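PDB 5UX5: BIFUNCTIONAL PROTEIN Proline utilization A (PutA) from Corynebacterium freiburgense, which probably oxidises proline to glutamate in two steps, pairing an FAD-dependent proline dehydrogenase with an NAD-dependent glutamate-semialdehyde dehydrogenase on one polypeptide. Local coordinates for residues L751-Y755 / T799-P803; E785-P791 / P803-V809; L977-D983 / S1014-G1020; A993-T999 / L1052-L1056. All coordinates share one frame; numbering follows the deposited sequence.

Contact 1: residues L751-Y755 / T799-P803; sequences LRVGY and TLWSP
L800 meets both G754 and Y755, dividing its two methyl groups between them, in a loop-to-loop packing contact within the aldehyde dehydrogenase part of the enzyme. The two irregular segments run in nearly opposite directions, 173° apart, and are joined through side chains rather than strand pairing. CD1 of L800 comes down over one face of the Y755 ring in a CH-pi contact, 3.9 Å from the ring centroid and displaced toward the rim, and the two side chains cross at about a right angle. The other methyl, CD2, lies against the backbone of G754, 3.5 Å from its C, and also reaches V753 CG1. V753 is the second hub. With CG1 anti to the backbone N (chi1 -179°), that methyl points at the carbonyl of W801, while CG2 packs on S802 CA and, at 3.9 Å, on P803 CD. L751 closes the row with CD1 near P803 CG.

The strip is bordered by polar contacts of the same loops. N795 bonds through its side chain to L800 N and T799 OG1, the S802 hydroxyl pairs with the backbone N of E792, and R752 forms a salt bridge with D164. M763 adds apolar packing against L751 and P803, one from each segment. The Y755 ring also meets that of H757, their planes nearly parallel, and T799 OG1 approaches the tyrosine obliquely, 4.1 Å from Y755 CE1.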
# COMPACT_ATOMS: atom_id res chain seq x y z
N LEU A 751 7.36 6.68 -15.18
CA LEU A 751 8.21 5.91 -14.28
C LEU A 751 9.69 6.08 -14.60
O LEU A 751 10.11 5.98 -15.75
CB LEU A 751 7.84 4.44 -14.34
CG LEU A 751 6.51 4.06 -13.72
CD1 LEU A 751 6.12 2.69 -14.21
CD2 LEU A 751 6.65 4.09 -12.19
N ARG A 752 10.49 6.28 -13.55
CA ARG A 752 11.94 6.43 -13.68
C ARG A 752 12.58 5.04 -13.58
O ARG A 752 12.54 4.42 -12.51
CB ARG A 752 12.53 7.34 -12.60
CG ARG A 752 11.96 8.75 -12.48
CD ARG A 752 11.88 9.56 -13.76
NE ARG A 752 11.07 10.76 -13.52
CZ ARG A 752 10.39 11.43 -14.46
NH1 ARG A 752 10.42 11.02 -15.74
NH2 ARG A 752 9.68 12.50 -14.10
N VAL A 753 13.15 4.55 -14.67
CA VAL A 753 13.79 3.25 -14.71
C VAL A 753 15.25 3.41 -14.33
O VAL A 753 15.95 4.28 -14.85
CB VAL A 753 13.65 2.61 -16.11
CG1 VAL A 753 14.28 1.24 -16.14
CG2 VAL A 753 12.20 2.53 -16.52
N GLY A 754 15.72 2.55 -13.43
CA GLY A 754 17.10 2.59 -12.96
C GLY A 754 17.32 1.51 -11.92
O GLY A 754 16.40 0.76 -11.56
N TYR A 755 18.55 1.45 -11.42
CA TYR A 755 18.91 0.46 -10.41
C TYR A 755 18.20 0.75 -9.09
O TYR A 755 17.88 1.90 -8.77
CB TYR A 755 20.42 0.41 -10.19
CG TYR A 755 21.16 -0.12 -11.39
CD1 TYR A 755 21.08 -1.46 -11.74
CD2 TYR A 755 21.90 0.74 -12.21
CE1 TYR A 755 21.73 -1.94 -12.87
CE2 TYR A 755 22.54 0.27 -13.33
CZ TYR A 755 22.45 -1.07 -13.65
OH TYR A 755 23.10 -1.53 -14.77
N THR A 799 19.39 -5.71 -18.12
CA THR A 799 18.65 -5.77 -16.87
C THR A 799 17.71 -4.58 -16.69
O THR A 799 16.71 -4.71 -15.97
CB THR A 799 19.61 -5.85 -15.68
OG1 THR A 799 20.43 -4.68 -15.64
CG2 THR A 799 20.49 -7.11 -15.79
N LEU A 800 18.01 -3.44 -17.30
CA LEU A 800 17.18 -2.26 -17.21
C LEU A 800 16.30 -2.19 -18.45
O LEU A 800 16.80 -1.96 -19.55
CB LEU A 800 18.05 -1.01 -17.09
CG LEU A 800 18.70 -0.85 -15.73
CD1 LEU A 800 19.71 0.30 -15.70
CD2 LEU A 800 17.61 -0.67 -14.69
N TRP A 801 14.99 -2.41 -18.27
CA TRP A 801 13.99 -2.35 -19.34
C TRP A 801 12.90 -1.36 -18.96
O TRP A 801 12.36 -1.42 -17.85
CB TRP A 801 13.35 -3.72 -19.60
CG TRP A 801 14.19 -4.62 -20.40
CD1 TRP A 801 15.25 -5.34 -19.96
CD2 TRP A 801 14.07 -4.90 -21.81
NE1 TRP A 801 15.80 -6.06 -21.00
CE2 TRP A 801 15.09 -5.80 -22.15
CE3 TRP A 801 13.18 -4.47 -22.81
CZ2 TRP A 801 15.26 -6.29 -23.44
CZ3 TRP A 801 13.36 -4.96 -24.10
CH2 TRP A 801 14.38 -5.85 -24.39
N SER A 802 12.56 -0.47 -19.89
CA SER A 802 11.45 0.44 -19.67
C SER A 802 10.14 -0.35 -19.77
O SER A 802 10.10 -1.41 -20.40
CB SER A 802 11.50 1.61 -20.68
OG SER A 802 10.63 1.46 -21.80
N PRO A 803 9.07 0.11 -19.13
CA PRO A 803 7.82 -0.67 -19.13
C PRO A 803 7.12 -0.59 -20.47
O PRO A 803 7.30 0.37 -21.22
CB PRO A 803 6.98 -0.00 -18.05
CG PRO A 803 7.50 1.44 -18.01
CD PRO A 803 8.95 1.38 -18.37

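Contact 2: residues E785-P791 / P803-V809; sequences ESWLVKP and PGIRDNV
The indole of W787 and the guanidinium of R806 lie side by side and point the same way from an antiparallel two-strand ladder that carries a classic beta bulge. Their planes are inclined at 68°, so the pair is not a parallel stack: W787 CZ3 touches R806 CG at 3.4 Å, and W787 CH2 lies near R806 NE. At the indole edge, close to the ring plane, sits I805 O, 3.4 Å from W787 CE3; K790 CG and P791 CD of its own segment lie over one face, toward the rim. The edge of the guanidinium is taken by E785, whose OE1 forms a salt bridge with R806 NH1 at 3.1 Å, 9° out of the guanidinium plane. E785 OE1 also accepts from E782 N, and the other terminal nitrogen of the arginine, R806 NH2, donates to G777 O.

Along the backbone, D807 N donates to S786 O at 2.9 Å. At the bulge two residues, L788 and V789, share the single partner I805, whose carbonyl takes L788 N at 2.8 Å and V789 N only weakly. On the face of D807, away from the indole, the L788 side chain packs across that of D807, with L788 CG 3.8 Å from D807 CB; D807 OD1 is bonded to H829. Strand 804-807 continues the pairing toward strand 824-830. Beyond the bulge, I805 N donates to V789 O at 2.7 Å, in the carbonyl plane and on a lone pair.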
# COMPACT_ATOMS: atom_id res chain seq x y z
N GLU A 785 -2.64 -7.13 -31.89
CA GLU A 785 -2.18 -6.35 -30.75
C GLU A 785 -1.28 -5.20 -31.21
O GLU A 785 -0.77 -5.18 -32.34
CB GLU A 785 -1.43 -7.26 -29.76
CG GLU A 785 -2.31 -8.45 -29.28
CD GLU A 785 -1.62 -9.36 -28.27
OE1 GLU A 785 -0.36 -9.36 -28.22
OE2 GLU A 785 -2.34 -10.07 -27.51
N SER A 786 -1.12 -4.21 -30.34
CA SER A 786 -0.22 -3.09 -30.62
C SER A 786 0.41 -2.65 -29.30
O SER A 786 -0.15 -2.89 -28.23
CB SER A 786 -0.96 -1.94 -31.31
OG SER A 786 -2.22 -1.74 -30.71
N TRP A 787 1.59 -2.03 -29.39
CA TRP A 787 2.21 -1.41 -28.22
C TRP A 787 1.65 -0.00 -28.04
O TRP A 787 1.85 0.85 -28.91
CB TRP A 787 3.73 -1.32 -28.36
CG TRP A 787 4.51 -2.58 -28.18
CD1 TRP A 787 5.32 -3.17 -29.10
CD2 TRP A 787 4.57 -3.41 -27.00
NE1 TRP A 787 5.88 -4.32 -28.58
CE2 TRP A 787 5.44 -4.49 -27.30
CE3 TRP A 787 3.97 -3.34 -25.74
CZ2 TRP A 787 5.72 -5.49 -26.38
CZ3 TRP A 787 4.25 -4.35 -24.82
CH2 TRP A 787 5.12 -5.41 -25.14
N LEU A 788 0.95 0.23 -26.93
CA LEU A 788 0.64 1.60 -26.51
C LEU A 788 1.88 2.27 -25.93
O LEU A 788 2.07 3.48 -26.08
CB LEU A 788 -0.47 1.62 -25.47
CG LEU A 788 -1.86 1.19 -25.92
CD1 LEU A 788 -2.82 1.32 -24.76
CD2 LEU A 788 -2.28 2.01 -27.12
N VAL A 789 2.70 1.50 -25.23
CA VAL A 789 4.03 1.91 -24.79
C VAL A 789 4.91 0.68 -25.02
O VAL A 789 4.58 -0.40 -24.52
CB VAL A 789 4.06 2.35 -23.31
CG1 VAL A 789 5.47 2.67 -22.87
CG2 VAL A 789 3.12 3.53 -23.05
N LYS A 790 6.02 0.83 -25.82
CA LYS A 790 6.86 -0.33 -26.16
C LYS A 790 8.08 -0.37 -25.25
O LYS A 790 8.79 0.62 -25.13
CB LYS A 790 7.29 -0.29 -27.63
CG LYS A 790 8.14 -1.50 -28.10
CD LYS A 790 8.61 -1.36 -29.56
CE LYS A 790 9.95 -2.08 -29.83
NZ LYS A 790 9.88 -3.44 -30.48
N PRO A 791 8.37 -1.50 -24.61
CA PRO A 791 9.52 -1.56 -23.70
C PRO A 791 10.80 -1.29 -24.46
O PRO A 791 10.91 -1.61 -25.63
CB PRO A 791 9.49 -3.00 -23.18
CG PRO A 791 8.16 -3.56 -23.61
CD PRO A 791 7.75 -2.82 -24.81
N PRO A 803 9.07 0.11 -19.13
CA PRO A 803 7.82 -0.67 -19.13
C PRO A 803 7.12 -0.59 -20.47
O PRO A 803 7.30 0.37 -21.22
CB PRO A 803 6.98 -0.00 -18.05
CG PRO A 803 7.50 1.44 -18.01
CD PRO A 803 8.95 1.38 -18.37
N GLY A 804 6.25 -1.57 -20.73
CA GLY A 804 5.45 -1.58 -21.93
C GLY A 804 3.99 -1.90 -21.64
O GLY A 804 3.66 -2.44 -20.60
N ILE A 805 3.12 -1.57 -22.59
CA ILE A 805 1.69 -1.85 -22.47
C ILE A 805 1.18 -2.36 -23.83
O ILE A 805 1.22 -1.63 -24.83
CB ILE A 805 0.90 -0.61 -22.02
CG1 ILE A 805 1.38 -0.12 -20.66
CG2 ILE A 805 -0.60 -0.86 -22.04
CD1 ILE A 805 0.77 1.16 -20.27
N ARG A 806 0.74 -3.63 -23.87
CA ARG A 806 0.01 -4.20 -25.00
C ARG A 806 -1.47 -3.88 -24.93
O ARG A 806 -2.09 -3.99 -23.87
CB ARG A 806 0.11 -5.71 -25.02
CG ARG A 806 1.44 -6.24 -25.00
CD ARG A 806 1.35 -7.72 -24.91
NE ARG A 806 2.71 -8.21 -24.93
CZ ARG A 806 3.18 -9.07 -25.80
NH1 ARG A 806 2.36 -9.59 -26.72
NH2 ARG A 806 4.46 -9.43 -25.74
N ASP A 807 -2.05 -3.60 -26.09
CA ASP A 807 -3.48 -3.36 -26.26
C ASP A 807 -4.10 -4.50 -27.08
O ASP A 807 -3.45 -5.11 -27.94
CB ASP A 807 -3.67 -1.99 -26.93
CG ASP A 807 -5.06 -1.40 -26.73
OD1 ASP A 807 -5.85 -1.94 -25.94
OD2 ASP A 807 -5.31 -0.34 -27.34
N ASN A 808 -5.39 -4.77 -26.82
CA ASN A 808 -6.17 -5.76 -27.56
C ASN A 808 -5.67 -7.19 -27.33
O ASN A 808 -5.67 -8.02 -28.24
CB ASN A 808 -6.20 -5.41 -29.05
CG ASN A 808 -6.92 -4.10 -29.31
OD1 ASN A 808 -7.99 -3.84 -28.77
ND2 ASN A 808 -6.29 -3.23 -30.10
N VAL A 809 -5.22 -7.47 -26.11
CA VAL A 809 -4.84 -8.83 -25.74
C VAL A 809 -6.11 -9.68 -25.69
O VAL A 809 -7.05 -9.38 -24.95
CB VAL A 809 -4.11 -8.84 -24.39
CG1 VAL A 809 -4.01 -10.23 -23.84
CG2 VAL A 809 -2.73 -8.26 -24.55

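Contact 3: residues L977-D983 / S1014-G1020; sequences LYVVGDD and SRIRAIG
Y978, V979 and V980 pair in register with I1016, R1017 and A1018 as parallel strands, their axes 4.4 Å apart at closest approach. The backbone ladder runs from Y978 N to R1015 O, from R1017 N to Y978 O, from V980 N to R1017 O and from I1019 N to V980 O, the last at 2.7 Å and almost straight.

On the face of Y978, V980 and I1016, the side chains meet through aliphatic carbons. V980 CG2 meets I1016 CG2, while I1016 CG1 turns the other way to Y978 CB at 3.9 Å. Y978 extends past R1015, whose carbonyl O lies at the ring edge, and its CE2 reaches S1014 OG at 3.8 Å, the hydroxyl itself being hydrogen-bonded to P1011 O. On the face of V979 and R1017, V979 CG1 is met at 3.7 Å by CD1 of I1019, from the loop just past the strand; I1019 brings it there by placing CG1 between its backbone N and carbonyl carbon (chi1 69°). L977 CD1 crosses R1015 at about a right angle, touching CB, and L977 CD2 lies alongside R1017 CB. R1017, bent at chi2 (66°), then leads its guanidinium away to a salt bridge with E1051, while R1015 donates to L1056 O.

The parallel pairing with helices on both faces is consistent with a Rossmann-like alpha/beta unit, probably part of the C-terminal domain. D983 N-caps helix 984-997 by accepting from Q986 N. That helix covers V979 and I1019, helix 1026-1035 covers V980 and I1016, and strands 1000-1003 and 1038-1040 continue the pairing beyond 977-980 and 1015-1018.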
# COMPACT_ATOMS: atom_id res chain seq x y z
N LEU A 977 -13.90 -32.96 -4.73
CA LEU A 977 -12.90 -33.73 -4.01
C LEU A 977 -12.87 -35.16 -4.53
O LEU A 977 -13.91 -35.79 -4.68
CB LEU A 977 -13.15 -33.70 -2.49
CG LEU A 977 -12.10 -34.44 -1.67
CD1 LEU A 977 -10.77 -33.79 -1.84
CD2 LEU A 977 -12.44 -34.46 -0.21
N TYR A 978 -11.68 -35.65 -4.84
CA TYR A 978 -11.48 -37.02 -5.28
C TYR A 978 -11.14 -37.91 -4.09
O TYR A 978 -10.41 -37.50 -3.18
CB TYR A 978 -10.37 -37.10 -6.34
CG TYR A 978 -10.82 -36.55 -7.68
CD1 TYR A 978 -11.52 -37.35 -8.58
CD2 TYR A 978 -10.55 -35.22 -8.04
CE1 TYR A 978 -11.95 -36.86 -9.79
CE2 TYR A 978 -10.97 -34.71 -9.28
CZ TYR A 978 -11.67 -35.54 -10.15
OH TYR A 978 -12.10 -35.08 -11.39
N VAL A 979 -11.68 -39.13 -4.09
CA VAL A 979 -11.54 -40.05 -2.96
C VAL A 979 -10.92 -41.34 -3.46
O VAL A 979 -11.40 -41.93 -4.44
CB VAL A 979 -12.90 -40.31 -2.28
CG1 VAL A 979 -12.72 -41.18 -1.05
CG2 VAL A 979 -13.59 -39.02 -1.94
N VAL A 980 -9.87 -41.80 -2.79
CA VAL A 980 -9.18 -43.03 -3.14
C VAL A 980 -9.26 -44.02 -2.00
O VAL A 980 -8.94 -43.68 -0.85
CB VAL A 980 -7.71 -42.76 -3.50
CG1 VAL A 980 -7.05 -44.07 -3.85
CG2 VAL A 980 -7.65 -41.85 -4.66
N GLY A 981 -9.71 -45.23 -2.30
CA GLY A 981 -9.81 -46.28 -1.30
C GLY A 981 -11.25 -46.65 -1.04
O GLY A 981 -12.18 -45.97 -1.48
N ASP A 982 -11.42 -47.73 -0.29
CA ASP A 982 -12.76 -48.24 0.02
C ASP A 982 -12.90 -48.42 1.52
O ASP A 982 -12.18 -49.22 2.12
CB ASP A 982 -13.07 -49.54 -0.73
CG ASP A 982 -13.17 -49.33 -2.25
OD1 ASP A 982 -13.82 -48.35 -2.71
OD2 ASP A 982 -12.57 -50.14 -2.98
N ASP A 983 -13.82 -47.66 2.11
CA ASP A 983 -14.14 -47.75 3.52
C ASP A 983 -15.43 -46.99 3.74
O ASP A 983 -15.43 -45.76 3.73
CB ASP A 983 -13.01 -47.20 4.38
CG ASP A 983 -13.27 -47.38 5.85
OD1 ASP A 983 -14.32 -46.91 6.35
OD2 ASP A 983 -12.43 -48.00 6.51
N SER A 1014 -6.00 -30.96 -8.50
CA SER A 1014 -7.04 -31.63 -7.74
C SER A 1014 -6.56 -31.92 -6.32
O SER A 1014 -5.37 -31.97 -6.02
CB SER A 1014 -7.44 -32.93 -8.43
OG SER A 1014 -7.85 -32.65 -9.74
N ARG A 1015 -7.53 -32.13 -5.44
CA ARG A 1015 -7.28 -32.65 -4.10
C ARG A 1015 -7.83 -34.07 -4.06
O ARG A 1015 -8.96 -34.31 -4.48
CB ARG A 1015 -7.96 -31.78 -3.03
CG ARG A 1015 -7.32 -30.43 -2.72
CD ARG A 1015 -8.12 -29.70 -1.67
NE ARG A 1015 -7.68 -28.33 -1.43
CZ ARG A 1015 -8.31 -27.46 -0.64
NH1 ARG A 1015 -9.43 -27.81 -0.02
NH2 ARG A 1015 -7.84 -26.24 -0.47
N ILE A 1016 -7.03 -35.01 -3.56
CA ILE A 1016 -7.39 -36.42 -3.55
C ILE A 1016 -7.33 -36.89 -2.11
O ILE A 1016 -6.26 -36.84 -1.50
CB ILE A 1016 -6.48 -37.26 -4.45
CG1 ILE A 1016 -6.55 -36.76 -5.88
CG2 ILE A 1016 -6.89 -38.65 -4.45
CD1 ILE A 1016 -5.26 -36.98 -6.64
N ARG A 1017 -8.48 -37.30 -1.56
CA ARG A 1017 -8.56 -37.78 -0.18
C ARG A 1017 -8.40 -39.29 -0.14
O ARG A 1017 -9.08 -40.01 -0.88
CB ARG A 1017 -9.88 -37.38 0.48
CG ARG A 1017 -9.91 -37.54 1.99
CD ARG A 1017 -8.94 -36.57 2.64
NE ARG A 1017 -9.01 -36.56 4.11
CZ ARG A 1017 -8.23 -37.27 4.92
NH1 ARG A 1017 -7.30 -38.08 4.44
NH2 ARG A 1017 -8.37 -37.16 6.23
N ALA A 1018 -7.51 -39.77 0.72
CA ALA A 1018 -7.25 -41.19 0.90
C ALA A 1018 -8.11 -41.73 2.03
O ALA A 1018 -8.11 -41.17 3.14
CB ALA A 1018 -5.79 -41.46 1.22
N ILE A 1019 -8.87 -42.79 1.75
CA ILE A 1019 -9.63 -43.47 2.79
C ILE A 1019 -9.25 -44.94 2.81
O ILE A 1019 -8.93 -45.53 1.77
CB ILE A 1019 -11.15 -43.27 2.60
CG1 ILE A 1019 -11.68 -44.01 1.36
CG2 ILE A 1019 -11.49 -41.79 2.53
CD1 ILE A 1019 -13.17 -44.03 1.31
N GLY A 1020 -9.31 -45.55 3.99
CA GLY A 1020 -9.08 -46.97 4.12
C GLY A 1020 -7.68 -47.29 4.61
O GLY A 1020 -6.87 -46.41 4.92

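Contact 4: residues A993-T999 / L1052-L1056; sequences AALRTGT and LLHFL
A993 sets its methyl squarely over one face of the F1055 ring: CB is 3.5 Å from the ring centroid and 11° off the normal, a CH-pi contact centred on the ring. The same methyl meets L1052 CD2 at 3.6 Å, so one small side chain fills the angle between a leucine and a phenylalanine. F1055 reaches this place with CG beside its backbone N (chi1 -66°), the ring turned broadside to the helix; A994 lies near F1055 CE2, and T999 OG1 stands at the ring edge, 4.0 Å from F1055 CD2. This is the closely packed, buried half of the contact.

Here the C-terminal end of helix 984-997 is packed against a short 3-10 turn, 1052-1055, that leads straight into strand 1056-1064. L977 of strand 965-980 adds to the core beside F1055, and T999 OG1 is hydrogen-bonded to L974 O.

Toward T997 and R996, both partly exposed, the fit is looser. T997 crosses F1055 at about a right angle, with OG1 3.8 Å from F1055 CB, while its CG2 rests on L1056 CD2 at 3.9 Å. R996 contributes only aliphatic chain, its CD lying 4.4 Å from L1052 CD1; the guanidinium beyond is engaged by a salt bridge with E946 and a cation-pi contact with Y929.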
# COMPACT_ATOMS: atom_id res chain seq x y z
N ALA A 993 -19.12 -34.03 5.59
CA ALA A 993 -18.41 -32.81 5.23
C ALA A 993 -18.92 -32.22 3.92
O ALA A 993 -19.09 -31.01 3.80
CB ALA A 993 -16.91 -33.08 5.12
N ALA A 994 -19.16 -33.07 2.91
CA ALA A 994 -19.55 -32.55 1.61
C ALA A 994 -20.96 -32.00 1.62
O ALA A 994 -21.27 -31.09 0.83
CB ALA A 994 -19.41 -33.63 0.53
N LEU A 995 -21.84 -32.57 2.44
CA LEU A 995 -23.20 -32.06 2.55
C LEU A 995 -23.20 -30.64 3.08
O LEU A 995 -24.09 -29.85 2.73
CB LEU A 995 -24.03 -32.98 3.44
CG LEU A 995 -25.50 -32.67 3.68
CD1 LEU A 995 -26.24 -32.62 2.39
CD2 LEU A 995 -26.11 -33.77 4.58
N ARG A 996 -22.20 -30.28 3.88
CA ARG A 996 -22.14 -28.99 4.54
C ARG A 996 -21.45 -27.94 3.69
O ARG A 996 -21.80 -26.75 3.77
CB ARG A 996 -21.42 -29.15 5.89
CG ARG A 996 -21.15 -27.86 6.64
CD ARG A 996 -20.52 -28.08 8.00
NE ARG A 996 -21.30 -28.96 8.87
CZ ARG A 996 -22.25 -28.53 9.70
NH1 ARG A 996 -22.55 -27.25 9.76
NH2 ARG A 996 -22.92 -29.40 10.46
N THR A 997 -20.45 -28.33 2.90
CA THR A 997 -19.75 -27.37 2.06
C THR A 997 -20.29 -27.31 0.64
O THR A 997 -20.01 -26.33 -0.07
CB THR A 997 -18.25 -27.67 2.03
OG1 THR A 997 -18.03 -28.97 1.48
CG2 THR A 997 -17.70 -27.62 3.42
N GLY A 998 -21.07 -28.31 0.23
CA GLY A 998 -21.52 -28.42 -1.14
C GLY A 998 -20.56 -29.09 -2.10
O GLY A 998 -20.85 -29.13 -3.30
N THR A 999 -19.43 -29.60 -1.62
CA THR A 999 -18.45 -30.25 -2.47
C THR A 999 -19.02 -31.52 -3.08
O THR A 999 -19.91 -32.17 -2.52
CB THR A 999 -17.21 -30.60 -1.66
OG1 THR A 999 -16.67 -29.41 -1.08
CG2 THR A 999 -16.16 -31.25 -2.50
N LEU A 1052 -12.33 -30.46 7.86
CA LEU A 1052 -13.06 -29.61 6.92
C LEU A 1052 -12.14 -28.71 6.10
O LEU A 1052 -12.58 -28.17 5.07
CB LEU A 1052 -14.13 -28.78 7.66
CG LEU A 1052 -15.37 -29.56 8.17
CD1 LEU A 1052 -16.28 -28.76 9.07
CD2 LEU A 1052 -16.19 -30.11 7.04
N LEU A 1053 -10.87 -28.55 6.48
CA LEU A 1053 -9.98 -27.72 5.66
C LEU A 1053 -9.81 -28.34 4.28
O LEU A 1053 -9.66 -27.62 3.29
CB LEU A 1053 -8.62 -27.50 6.36
CG LEU A 1053 -8.63 -26.61 7.62
CD1 LEU A 1053 -7.31 -26.57 8.36
CD2 LEU A 1053 -9.04 -25.21 7.35
N HIS A 1054 -9.90 -29.67 4.20
CA HIS A 1054 -9.82 -30.37 2.93
C HIS A 1054 -10.98 -30.06 2.00
O HIS A 1054 -10.89 -30.35 0.80
CB HIS A 1054 -9.74 -31.88 3.18
CG HIS A 1054 -8.61 -32.28 4.06
ND1 HIS A 1054 -8.74 -33.19 5.09
CD2 HIS A 1054 -7.30 -31.91 4.06
CE1 HIS A 1054 -7.57 -33.35 5.69
NE2 HIS A 1054 -6.69 -32.58 5.08
N PHE A 1055 -12.05 -29.46 2.53
CA PHE A 1055 -13.23 -29.16 1.73
C PHE A 1055 -13.39 -27.68 1.42
O PHE A 1055 -14.42 -27.29 0.86
CB PHE A 1055 -14.47 -29.70 2.45
CG PHE A 1055 -14.49 -31.19 2.54
CD1 PHE A 1055 -13.69 -31.86 3.45
CD2 PHE A 1055 -15.31 -31.93 1.71
CE1 PHE A 1055 -13.69 -33.25 3.52
CE2 PHE A 1055 -15.33 -33.32 1.80
CZ PHE A 1055 -14.52 -33.98 2.70
N LEU A 1056 -12.39 -26.86 1.75
CA LEU A 1056 -12.49 -25.40 1.72
C LEU A 1056 -11.24 -24.76 1.12
O LEU A 1056 -10.11 -25.22 1.29
CB LEU A 1056 -12.72 -24.82 3.12
CG LEU A 1056 -13.99 -25.29 3.85
CD1 LEU A 1056 -13.87 -24.97 5.32
CD2 LEU A 1056 -15.24 -24.65 3.26

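Following the chain, 751-755 comes after helix 740-750 and meets 799-803 in contact 1. Before that loop closes, 785-791 opens contact 2, which closes on 803-809; the two therefore cross, share P803 and touch where S802 and W801 meet P791. Together they tie the end of helix 740-750 to strands 786-787 and 804-807. Contacts 3 and 4 cross likewise: 977-983 leads into helix 984-997, whose C-terminal turns begin 993-999, before 1014-1020 closes contact 3 and 1052-1056 closes contact 4. They tie strand 965-980 and helix 984-997 to strand 1015-1018 and to the turn before strand 1056-1064. The R1015 guanidinium of contact 3 probably hydrogen-bonds to the L1056 and H1054 carbonyls of contact 4.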